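Local coordinates for protein protoporphyrinogen oxidase (Exiguobacterium sibiricum, PDB 3LOV) that binds FAD and probably oxidises coproporphyrinogen III to coproporphyrin III, with oxygen as electron acceptor, in coproporphyrin-dependent heme b biosynthesis, at residues R84-Q89 against K349-A354; D139-P144 against R155-D160; V281-P286 against I435-L440. All coordinates share one frame; numbering follows the deposited sequence.

Interaction 1: residues R84-Q89 against K349-A354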
loop_
_atom_site.group_PDB
_atom_site.type_symbol
_atom_site.label_atom_id
_atom_site.label_comp_id
_atom_site.label_asym_id
_atom_site.label_seq_id
_atom_site.Cartn_x
_atom_site.Cartn_y
_atom_site.Cartn_z
ATOM N N ARG A 84 -10.528 -2.475 -14.649
ATOM C CA ARG A 84 -9.446 -3.373 -14.315
ATOM C C ARG A 84 -8.175 -3.024 -15.071
ATOM O O ARG A 84 -8.197 -2.391 -16.145
ATOM C CB ARG A 84 -9.838 -4.776 -14.693
ATOM C CG ARG A 84 -11.014 -5.290 -13.957
ATOM C CD ARG A 84 -11.121 -6.765 -14.255
ATOM N NE ARG A 84 -12.426 -7.234 -13.875
ATOM C CZ ARG A 84 -12.748 -7.703 -12.679
ATOM N NH1 ARG A 84 -11.844 -7.773 -11.692
ATOM N NH2 ARG A 84 -13.994 -8.102 -12.473
ATOM N N ASN A 85 -7.061 -3.424 -14.478
ATOM C CA ASN A 85 -5.775 -3.239 -15.076
ATOM C C ASN A 85 -5.549 -4.201 -16.234
ATOM O O ASN A 85 -5.998 -5.335 -16.193
ATOM C CB ASN A 85 -4.663 -3.383 -14.042
ATOM C CG ASN A 85 -4.460 -4.783 -13.588
ATOM O OD1 ASN A 85 -5.235 -5.323 -12.786
ATOM N ND2 ASN A 85 -3.401 -5.395 -14.077
ATOM N N ASN A 86 -4.848 -3.714 -17.251
ATOM C CA ASN A 86 -4.364 -4.548 -18.353
ATOM C C ASN A 86 -3.114 -5.275 -17.917
ATOM O O ASN A 86 -2.246 -4.701 -17.222
ATOM C CB ASN A 86 -3.983 -3.669 -19.558
ATOM C CG ASN A 86 -5.180 -3.020 -20.202
ATOM O OD1 ASN A 86 -6.230 -3.631 -20.306
ATOM N ND2 ASN A 86 -5.035 -1.777 -20.622
ATOM N N THR A 87 -3.004 -6.523 -18.336
ATOM C CA THR A 87 -1.794 -7.316 -18.149
ATOM C C THR A 87 -1.134 -7.486 -19.517
ATOM O O THR A 87 -1.840 -7.645 -20.513
ATOM C CB THR A 87 -2.162 -8.689 -17.541
ATOM O OG1 THR A 87 -2.987 -9.425 -18.454
ATOM C CG2 THR A 87 -2.936 -8.497 -16.235
ATOM N N SER A 88 0.198 -7.438 -19.585
ATOM C CA SER A 88 0.918 -7.779 -20.845
ATOM C C SER A 88 2.293 -8.421 -20.568
ATOM O O SER A 88 2.363 -9.643 -20.421
ATOM C CB SER A 88 0.989 -6.615 -21.844
ATOM O OG SER A 88 1.729 -5.512 -21.360
ATOM N N GLN A 89 3.363 -7.628 -20.493
ATOM C CA GLN A 89 4.654 -8.127 -20.016
ATOM C C GLN A 89 5.257 -7.205 -18.928
ATOM O O GLN A 89 5.344 -5.983 -19.094
ATOM C CB GLN A 89 5.655 -8.327 -21.183
ATOM C CG GLN A 89 6.985 -9.056 -20.766
ATOM C CD GLN A 89 6.811 -10.563 -20.470
ATOM O OE1 GLN A 89 6.572 -11.363 -21.376
ATOM N NE2 GLN A 89 6.949 -10.945 -19.200
ATOM N N LYS A 349 -1.123 0.196 -18.741
ATOM C CA LYS A 349 -1.746 -0.545 -17.631
ATOM C C LYS A 349 -3.214 -0.120 -17.516
ATOM O O LYS A 349 -4.059 -0.951 -17.251
ATOM C CB LYS A 349 -0.978 -0.275 -16.334
ATOM C CG LYS A 349 -1.512 -0.976 -15.072
ATOM C CD LYS A 349 -0.576 -0.734 -13.881
ATOM C CE LYS A 349 -1.107 -1.310 -12.581
ATOM N NZ LYS A 349 -0.511 -0.617 -11.418
ATOM N N TRP A 350 -3.494 1.159 -17.739
ATOM C CA TRP A 350 -4.851 1.727 -17.636
ATOM C C TRP A 350 -5.332 2.393 -18.936
ATOM O O TRP A 350 -4.834 3.450 -19.323
ATOM C CB TRP A 350 -4.953 2.759 -16.487
ATOM C CG TRP A 350 -4.551 2.198 -15.217
ATOM C CD1 TRP A 350 -3.374 2.438 -14.551
ATOM C CD2 TRP A 350 -5.278 1.258 -14.421
ATOM N NE1 TRP A 350 -3.318 1.682 -13.401
ATOM C CE2 TRP A 350 -4.472 0.949 -13.297
ATOM C CE3 TRP A 350 -6.522 0.629 -14.547
ATOM C CZ2 TRP A 350 -4.886 0.088 -12.300
ATOM C CZ3 TRP A 350 -6.928 -0.246 -13.525
ATOM C CH2 TRP A 350 -6.101 -0.514 -12.437
ATOM N N ASN A 351 -6.331 1.783 -19.574
ATOM C CA ASN A 351 -6.924 2.341 -20.781
ATOM C C ASN A 351 -7.424 3.763 -20.575
ATOM O O ASN A 351 -7.269 4.577 -21.445
ATOM C CB ASN A 351 -8.047 1.428 -21.295
ATOM C CG ASN A 351 -7.513 0.155 -21.965
ATOM O OD1 ASN A 351 -6.327 0.043 -22.253
ATOM N ND2 ASN A 351 -8.404 -0.793 -22.246
ATOM N N HIS A 352 -7.975 4.080 -19.410
ATOM C CA HIS A 352 -8.614 5.391 -19.173
ATOM C C HIS A 352 -7.703 6.584 -18.864
ATOM O O HIS A 352 -8.129 7.742 -18.940
ATOM C CB HIS A 352 -9.596 5.262 -17.997
ATOM C CG HIS A 352 -8.928 5.194 -16.645
ATOM N ND1 HIS A 352 -8.389 4.037 -16.137
ATOM C CD2 HIS A 352 -8.754 6.134 -15.685
ATOM C CE1 HIS A 352 -7.906 4.264 -14.924
ATOM N NE2 HIS A 352 -8.118 5.532 -14.626
ATOM N N SER A 353 -6.457 6.328 -18.490
ATOM C CA SER A 353 -5.628 7.371 -17.878
ATOM C C SER A 353 -5.024 8.426 -18.821
ATOM O O SER A 353 -4.829 9.589 -18.431
ATOM C CB SER A 353 -4.506 6.685 -17.078
ATOM O OG SER A 353 -3.818 5.743 -17.897
ATOM N N ALA A 354 -4.702 8.027 -20.048
ATOM C CA ALA A 354 -3.891 8.873 -20.926
ATOM C C ALA A 354 -3.977 8.341 -22.372
ATOM O O ALA A 354 -2.991 7.863 -22.956
ATOM C CB ALA A 354 -2.462 8.914 -20.424
HETATM O O HOH W 1 -7.759 -0.534 -18.124
#

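Interaction 2: residues D139-P144 against R155-D160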
loop_
_atom_site.group_PDB
_atom_site.type_symbol
_atom_site.label_atom_id
_atom_site.label_comp_id
_atom_site.label_asym_id
_atom_site.label_seq_id
_atom_site.Cartn_x
_atom_site.Cartn_y
_atom_site.Cartn_z
ATOM N N ASP A 139 14.787 -33.367 3.873
ATOM C CA ASP A 139 13.947 -33.963 4.907
ATOM C C ASP A 139 14.011 -33.166 6.181
ATOM O O ASP A 139 13.115 -33.283 6.999
ATOM C CB ASP A 139 14.396 -35.390 5.250
ATOM C CG ASP A 139 14.210 -36.362 4.105
ATOM O OD1 ASP A 139 13.430 -36.087 3.175
ATOM O OD2 ASP A 139 14.851 -37.424 4.138
ATOM N N SER A 140 15.077 -32.393 6.356
ATOM C CA SER A 140 15.222 -31.527 7.512
ATOM C C SER A 140 14.283 -30.313 7.514
ATOM O O SER A 140 14.084 -29.722 8.556
ATOM C CB SER A 140 16.689 -31.073 7.636
ATOM O OG SER A 140 17.046 -30.143 6.621
ATOM N N LEU A 141 13.685 -29.929 6.387
ATOM C CA LEU A 141 12.676 -28.840 6.425
ATOM C C LEU A 141 11.520 -29.163 7.364
ATOM O O LEU A 141 11.097 -30.323 7.455
ATOM C CB LEU A 141 12.080 -28.585 5.045
ATOM C CG LEU A 141 13.032 -28.046 3.981
ATOM C CD1 LEU A 141 12.415 -28.208 2.612
ATOM C CD2 LEU A 141 13.416 -26.591 4.295
ATOM N N ARG A 142 10.995 -28.142 8.046
ATOM C CA ARG A 142 9.802 -28.254 8.901
ATOM C C ARG A 142 8.836 -27.135 8.569
ATOM O O ARG A 142 9.252 -25.976 8.420
ATOM C CB ARG A 142 10.166 -28.100 10.384
ATOM C CG ARG A 142 11.082 -29.159 10.931
ATOM C CD ARG A 142 10.375 -30.508 11.068
ATOM N NE ARG A 142 11.299 -31.514 11.608
ATOM C CZ ARG A 142 12.066 -32.333 10.883
ATOM N NH1 ARG A 142 12.058 -32.321 9.551
ATOM N NH2 ARG A 142 12.862 -33.189 11.503
ATOM N N ILE A 143 7.555 -27.470 8.451
ATOM C CA ILE A 143 6.492 -26.462 8.302
ATOM C C ILE A 143 6.539 -25.523 9.542
ATOM O O ILE A 143 6.528 -26.007 10.685
ATOM C CB ILE A 143 5.087 -27.143 8.220
ATOM C CG1 ILE A 143 4.945 -27.923 6.915
ATOM C CG2 ILE A 143 3.956 -26.098 8.360
ATOM C CD1 ILE A 143 4.379 -27.107 5.753
ATOM N N PRO A 144 6.588 -24.195 9.331
ATOM C CA PRO A 144 6.618 -23.334 10.532
ATOM C C PRO A 144 5.276 -23.344 11.263
ATOM O O PRO A 144 4.232 -23.154 10.644
ATOM C CB PRO A 144 6.959 -21.944 9.985
ATOM C CG PRO A 144 6.505 -21.994 8.532
ATOM C CD PRO A 144 6.601 -23.425 8.074
ATOM N N ARG A 155 14.219 -18.871 2.075
ATOM C CA ARG A 155 15.603 -19.071 1.689
ATOM C C ARG A 155 16.059 -20.544 1.796
ATOM O O ARG A 155 16.721 -21.057 0.901
ATOM C CB ARG A 155 16.568 -18.139 2.461
ATOM C CG ARG A 155 16.553 -16.693 1.936
ATOM C CD ARG A 155 17.255 -15.757 2.870
ATOM N NE ARG A 155 17.161 -14.372 2.437
ATOM C CZ ARG A 155 17.957 -13.779 1.556
ATOM N NH1 ARG A 155 18.952 -14.425 0.959
ATOM N NH2 ARG A 155 17.718 -12.526 1.238
ATOM N N PRO A 156 15.718 -21.223 2.888
ATOM C CA PRO A 156 16.121 -22.640 2.929
ATOM C C PRO A 156 15.447 -23.546 1.872
ATOM O O PRO A 156 15.980 -24.609 1.550
ATOM C CB PRO A 156 15.735 -23.097 4.355
ATOM C CG PRO A 156 15.349 -21.825 5.112
ATOM C CD PRO A 156 15.075 -20.751 4.132
ATOM N N ARG A 157 14.285 -23.138 1.362
ATOM C CA ARG A 157 13.530 -23.924 0.405
ATOM C C ARG A 157 13.905 -23.621 -1.028
ATOM O O ARG A 157 13.799 -24.496 -1.881
ATOM C CB ARG A 157 12.021 -23.702 0.598
ATOM C CG ARG A 157 11.509 -24.226 1.956
ATOM C CD ARG A 157 10.059 -23.804 2.305
ATOM N NE ARG A 157 9.604 -24.580 3.448
ATOM C CZ ARG A 157 10.036 -24.404 4.708
ATOM N NH1 ARG A 157 10.883 -23.428 5.031
ATOM N NH2 ARG A 157 9.638 -25.220 5.658
ATOM N N LEU A 158 14.281 -22.374 -1.304
ATOM C CA LEU A 158 14.482 -21.899 -2.670
ATOM C C LEU A 158 15.895 -21.373 -2.946
ATOM O O LEU A 158 16.239 -21.120 -4.108
ATOM C CB LEU A 158 13.489 -20.770 -3.018
ATOM C CG LEU A 158 12.019 -21.087 -2.939
ATOM C CD1 LEU A 158 11.198 -19.741 -2.926
ATOM C CD2 LEU A 158 11.616 -22.074 -4.072
ATOM N N GLY A 159 16.686 -21.172 -1.897
ATOM C CA GLY A 159 18.012 -20.590 -2.035
ATOM C C GLY A 159 18.043 -19.063 -2.084
ATOM O O GLY A 159 17.045 -18.388 -2.412
ATOM N N ASP A 160 19.210 -18.517 -1.775
ATOM C CA ASP A 160 19.381 -17.065 -1.646
ATOM C C ASP A 160 19.252 -16.333 -2.959
ATOM O O ASP A 160 18.598 -15.277 -3.019
ATOM C CB ASP A 160 20.738 -16.722 -1.037
ATOM C CG ASP A 160 20.890 -17.202 0.375
ATOM O OD1 ASP A 160 19.933 -17.163 1.199
ATOM O OD2 ASP A 160 22.019 -17.588 0.703
#

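Interaction 3: residues V281-P286 against I435-L440. With FAD (flavin-adenine dinucleotide), chain B.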
loop_
_atom_site.group_PDB
_atom_site.type_symbol
_atom_site.label_atom_id
_atom_site.label_comp_id
_atom_site.label_asym_id
_atom_site.label_seq_id
_atom_site.Cartn_x
_atom_site.Cartn_y
_atom_site.Cartn_z
ATOM N N VAL A 281 -13.295 9.178 20.197
ATOM C CA VAL A 281 -12.302 9.710 19.294
ATOM C C VAL A 281 -11.732 8.566 18.440
ATOM O O VAL A 281 -11.269 7.558 19.002
ATOM C CB VAL A 281 -11.158 10.405 20.060
ATOM C CG1 VAL A 281 -10.188 11.125 19.069
ATOM C CG2 VAL A 281 -11.708 11.386 21.099
ATOM N N LEU A 282 -11.778 8.720 17.112
ATOM C CA LEU A 282 -11.114 7.792 16.185
ATOM C C LEU A 282 -9.934 8.524 15.558
ATOM O O LEU A 282 -10.102 9.473 14.772
ATOM C CB LEU A 282 -12.069 7.187 15.120
ATOM C CG LEU A 282 -11.478 6.054 14.216
ATOM C CD1 LEU A 282 -11.209 4.695 14.948
ATOM C CD2 LEU A 282 -12.381 5.785 13.023
ATOM N N LEU A 283 -8.727 8.109 15.963
ATOM C CA LEU A 283 -7.496 8.615 15.380
ATOM C C LEU A 283 -7.105 7.809 14.115
ATOM O O LEU A 283 -6.887 6.608 14.184
ATOM C CB LEU A 283 -6.358 8.632 16.433
ATOM C CG LEU A 283 -6.639 9.436 17.712
ATOM C CD1 LEU A 283 -5.507 9.302 18.782
ATOM C CD2 LEU A 283 -6.860 10.940 17.368
ATOM N N THR A 284 -6.990 8.492 12.970
ATOM C CA THR A 284 -6.646 7.850 11.698
ATOM C C THR A 284 -5.428 8.526 11.088
ATOM O O THR A 284 -5.095 8.302 9.929
ATOM C CB THR A 284 -7.865 7.840 10.702
ATOM O OG1 THR A 284 -8.095 9.136 10.137
ATOM C CG2 THR A 284 -9.149 7.403 11.413
ATOM N N ILE A 285 -4.762 9.334 11.911
ATOM C CA ILE A 285 -3.622 10.133 11.526
ATOM C C ILE A 285 -2.336 9.300 11.698
ATOM O O ILE A 285 -2.389 8.216 12.249
ATOM C CB ILE A 285 -3.513 11.391 12.388
ATOM C CG1 ILE A 285 -3.195 11.036 13.856
ATOM C CG2 ILE A 285 -4.775 12.233 12.238
ATOM C CD1 ILE A 285 -3.045 12.289 14.766
ATOM N N PRO A 286 -1.203 9.799 11.200
ATOM C CA PRO A 286 0.008 8.980 11.300
ATOM C C PRO A 286 0.328 8.598 12.755
ATOM O O PRO A 286 0.239 9.433 13.670
ATOM C CB PRO A 286 1.094 9.891 10.739
ATOM C CG PRO A 286 0.383 10.824 9.763
ATOM C CD PRO A 286 -1.046 10.931 10.252
ATOM N N ILE A 435 -11.164 6.066 23.101
ATOM C CA ILE A 435 -10.288 6.450 22.008
ATOM C C ILE A 435 -9.895 5.201 21.241
ATOM O O ILE A 435 -9.470 4.210 21.829
ATOM C CB ILE A 435 -9.103 7.307 22.509
ATOM C CG1 ILE A 435 -9.661 8.563 23.213
ATOM C CG2 ILE A 435 -8.149 7.689 21.359
ATOM C CD1 ILE A 435 -8.645 9.640 23.480
ATOM N N TYR A 436 -10.110 5.248 19.924
ATOM C CA TYR A 436 -9.933 4.105 19.021
ATOM C C TYR A 436 -8.981 4.558 17.923
ATOM O O TYR A 436 -8.846 5.766 17.651
ATOM C CB TYR A 436 -11.295 3.625 18.442
ATOM C CG TYR A 436 -12.270 3.129 19.506
ATOM C CD1 TYR A 436 -13.088 4.009 20.231
ATOM C CD2 TYR A 436 -12.361 1.794 19.795
ATOM C CE1 TYR A 436 -13.952 3.522 21.256
ATOM C CE2 TYR A 436 -13.226 1.302 20.795
ATOM C CZ TYR A 436 -14.008 2.179 21.513
ATOM O OH TYR A 436 -14.827 1.634 22.458
ATOM N N LEU A 437 -8.271 3.590 17.353
ATOM C CA LEU A 437 -7.295 3.809 16.281
ATOM C C LEU A 437 -7.658 3.035 15.018
ATOM O O LEU A 437 -8.061 1.875 15.099
ATOM C CB LEU A 437 -5.905 3.313 16.743
ATOM C CG LEU A 437 -5.412 3.773 18.097
ATOM C CD1 LEU A 437 -4.099 3.110 18.491
ATOM C CD2 LEU A 437 -5.239 5.282 18.083
ATOM N N ALA A 438 -7.427 3.647 13.854
ATOM C CA ALA A 438 -7.635 2.995 12.562
ATOM C C ALA A 438 -6.758 3.636 11.500
ATOM O O ALA A 438 -6.328 4.781 11.621
ATOM C CB ALA A 438 -9.142 3.064 12.144
ATOM N N GLY A 439 -6.461 2.872 10.465
ATOM C CA GLY A 439 -5.589 3.312 9.410
ATOM C C GLY A 439 -4.442 2.387 9.077
ATOM O O GLY A 439 -4.345 1.261 9.558
ATOM N N LEU A 440 -3.550 2.893 8.239
ATOM C CA LEU A 440 -2.568 2.026 7.581
ATOM C C LEU A 440 -1.489 1.470 8.497
ATOM O O LEU A 440 -0.813 0.507 8.117
ATOM C CB LEU A 440 -1.942 2.736 6.401
ATOM C CG LEU A 440 -0.728 3.662 6.545
ATOM C CD1 LEU A 440 -0.145 3.740 5.131
ATOM C CD2 LEU A 440 -1.070 5.045 7.080
HETATM P PA FAD B . -3.572 9.032 4.994
HETATM O O1A FAD B . -3.985 8.909 3.567
HETATM O O2A FAD B . -2.144 9.284 5.304
HETATM O O5B FAD B . -4.447 10.178 5.669
HETATM C C5B FAD B . -4.117 10.761 6.903
HETATM C C4B FAD B . -4.907 12.070 7.023
HETATM O O4B FAD B . -4.783 12.616 8.338
HETATM C C3B FAD B . -4.414 13.091 6.018
HETATM O O3B FAD B . -5.487 13.716 5.334
HETATM C C2B FAD B . -3.647 14.041 6.917
HETATM O O2B FAD B . -3.648 15.347 6.459
HETATM C C1B FAD B . -4.416 13.961 8.219
HETATM N N9A FAD B . -3.674 14.368 9.423
HETATM C C8A FAD B . -2.348 14.234 9.773
HETATM N N7A FAD B . -2.137 14.770 11.002
HETATM C C5A FAD B . -3.335 15.259 11.446
HETATM C C6A FAD B . -3.747 15.891 12.621
HETATM N N6A FAD B . -2.899 16.109 13.622
HETATM N N1A FAD B . -5.071 16.274 12.766
HETATM C C2A FAD B . -5.989 15.998 11.781
HETATM N N3A FAD B . -5.585 15.348 10.630
HETATM C C4A FAD B . -4.290 15.010 10.463
HETATM N N1 FAD B . -2.760 1.063 -1.296
HETATM C C2 FAD B . -3.438 0.328 -2.229
HETATM O O2 FAD B . -4.427 -0.343 -1.905
HETATM N N3 FAD B . -3.004 0.317 -3.530
HETATM C C4 FAD B . -1.909 0.994 -3.928
HETATM O O4 FAD B . -1.599 0.965 -5.105
HETATM C C4X FAD B . -1.183 1.716 -3.005
HETATM N N5 FAD B . -0.084 2.452 -3.416
HETATM C C5X FAD B . 0.618 3.192 -2.461
HETATM C C6 FAD B . 1.755 3.913 -2.843
HETATM C C7 FAD B . 2.471 4.660 -1.893
HETATM C C7M FAD B . 3.684 5.438 -2.311
HETATM C C8 FAD B . 2.032 4.719 -0.557
HETATM C C8M FAD B . 2.783 5.502 0.506
HETATM C C9 FAD B . 0.895 4.019 -0.169
HETATM C C9A FAD B . 0.178 3.243 -1.109
HETATM N N10 FAD B . -0.966 2.535 -0.721
HETATM C C10 FAD B . -1.637 1.765 -1.678
HETATM C "C1'" FAD B . -1.490 2.515 0.696
HETATM C "C2'" FAD B . -2.613 3.575 0.823
HETATM O "O2'" FAD B . -2.067 4.820 0.593
HETATM C "C3'" FAD B . -3.286 3.582 2.202
HETATM O "O3'" FAD B . -4.104 2.420 2.239
HETATM C "C4'" FAD B . -4.207 4.793 2.498
HETATM O "O4'" FAD B . -3.938 5.974 1.766
HETATM C "C5'" FAD B . -4.122 5.212 3.953
HETATM O "O5'" FAD B . -5.083 6.207 4.198
HETATM P P FAD B . -5.243 6.770 5.664
HETATM O O1P FAD B . -5.086 5.700 6.713
HETATM O O2P FAD B . -6.445 7.668 5.829
HETATM O O3P FAD B . -3.927 7.723 5.854
#

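Interaction 1: residues R84-Q89 against K349-A354
Hydrogen bonds centred on Asn86 join the loop 84-89 to the turn 349-354. The backbone N of Asn86 gives a nearly straight bond to Lys349 O, 2.9 Å long with 174° at the hydrogen, and it arrives in the plane of that carbonyl. Beside it the Asn86 side chain, with CG anti to its carbonyl carbon (chi1 -68°), brings ND2 to 2.8 Å from OD1 of Asn351. This second bond is more bent: the donor stands above the Asn351 carbonyl plane, while OD1 lies in the amide plane of Asn86, the two side chains crossing at about a right angle. ND2 also donates to Gln348 O, so one amide uses its N-H groups to bind the end of helix 346-349 and the turn after it; a short amide with two such groups suits the place. A water adds a third link, donating to Arg84 O and accepting from Asn351 N.

The apolar part is a CH-pi contact. Asn85 holds CG in the crowded position between its backbone N and carbonyl carbon (chi1 72°), and its CB lies over one face of the indole of Trp350, 3.9 Å from the centroid of the six-membered ring. CG of the extended Lys349 chain lies over this face, also near its rim, 4.1 Å from Asn85 CB. The polar ends turn to other partners: Asn85 OD1 accepts from Phe228 N, whereas Lys349 NZ, through a salt bridge, and Trp350 NE1 both meet Asp60 OD2. Asp60 is an FAD-binding residue, so the pair forms a second shell that probably positions its carboxylate and steadies its negative charge.

The contact ties the link between strands 82-84 and 90-94 to the connection from helix 346-349 to strand 357-364, with strand 228-231 alongside Arg84 and Trp350.

Interaction 2: residues D139-P144 against R155-D160
The guanidinium of Arg157 has one face covered by CD2 of Leu141, which stands 4.0 Å above the plane, over its centre. At the edge lies the Arg142 carbonyl, whose O is 2.9 Å from NH2 of Arg157; the bond is bent to 129° at the hydrogen and weak. The guanidinium of Arg142 is engaged within its own loop: NH1 donates to Asp139 O, which lies in the plane at its edge, and to Leu141 O, whose carbonyl plane it meets from above.

Arg157 reaches the loop by a long route. Its CG is anti to the carbonyl carbon (chi1 -65°), the chain runs extended from CG to NE, and Leu141 crosses it obliquely, Leu141 CD2 touching Arg157 CG at 3.8 Å. A branched leucine serves well here, because one methyl can pack on both the aliphatic stem and the guanidinium face. The same methyl approaches CB of Pro156 at 4.2 Å, a looser apolar contact.

This is a loop-on-helix contact near the surface: 139-144, on the way from helix 124-135 to helix 150-158, lies against the last turn of the latter. Arg157 spreads its donors widely, NE in a salt bridge to Glu195 of helix 189-198 and NH1 to Tyr153 O, so its charge has an acidic partner and its rotation is fixed from several sides. Gly159, with phi 84°, ends helix 150-158 in a conformation that suits glycine, its N still bonded to Arg155 O. Across that turn, Arg155 NH1 forms a salt bridge with Asp160 OD1, 2.9 Å long, and another with Glu164.

Interaction 3: residues V281-P286 against I435-L440
Strands 281-283 and 435-437 run parallel, their directions 25° apart and their axes 4.6 Å from each other, in a register that pairs Val281 with Ile435, Leu282 with Tyr436 and Leu283 with Leu437, and three hydrogen bonds join them: Tyr436 N to Val281 O, nearly along the C=O axis, then Leu283 N to Tyr436 O and, beyond the strand end, Ala438 N to Leu283 O, both in the carbonyl plane.

On one face of the sheet Val281 and Ile435 lie side by side, Val281 CB to Ile435 CG1 at 3.9 Å, and Leu283 and Leu437 do likewise, CB of Leu283 against CD2 of Leu437. The Leu283 side chain also crosses Ile435 obliquely, CD1 to CG2, and Leu283 touches Leu257, an FAD-binding residue. On the other face Leu282, its CG anti to the backbone N (chi1 -172°), places CD1 3.7 Å from CB of Tyr436 and 3.8 Å from CB of Ala438. The tyrosine ring leads away to helix 447-463. Ala438 is small enough to fit between Leu282 and Thr15 of helix 14-26.

Where the strands end, the chain turns to the cofactor. Thr284 OG1 donates to the carbonyl O of Val10, the last residue of strand 6-10. Ile285 lays CG2 against the adenine, 3.3 Å from C4A of FAD, and Pro286 CD packs on C8A. Gly439 lies by phosphate oxygen O1P, where a side chain would be crowded, and the backbone N of Leu440, an FAD-binding residue, is 3.5 Å from FAD O1P. Such carboxyl ends of parallel strands, beside strand 6-10 and helix 14-26, are consistent with the dinucleotide-binding edge of a Rossmann-type FAD domain, as in flavin-containing amine oxidoreductases.

Interaction 3 is the buried core contact: two neighbouring strands of the parallel sheet, bonded through their backbones and packed by aliphatic side chains beside the FAD. Interaction 1 is only partly buried and joins two loops with asparagine amides, a water and a tryptophan face; it reaches the cofactor site indirectly, through Asp60. Interaction 2, a surface contact away from the annotated sites, relies on one arginine and a leucine between a loop and the helix that follows. No secondary-structure element is common to the three, and their nearest atoms stay at least about 17 Å apart. Along the chain, interaction 2 is nested within interaction 1, whose segments alternate with those of interaction 3.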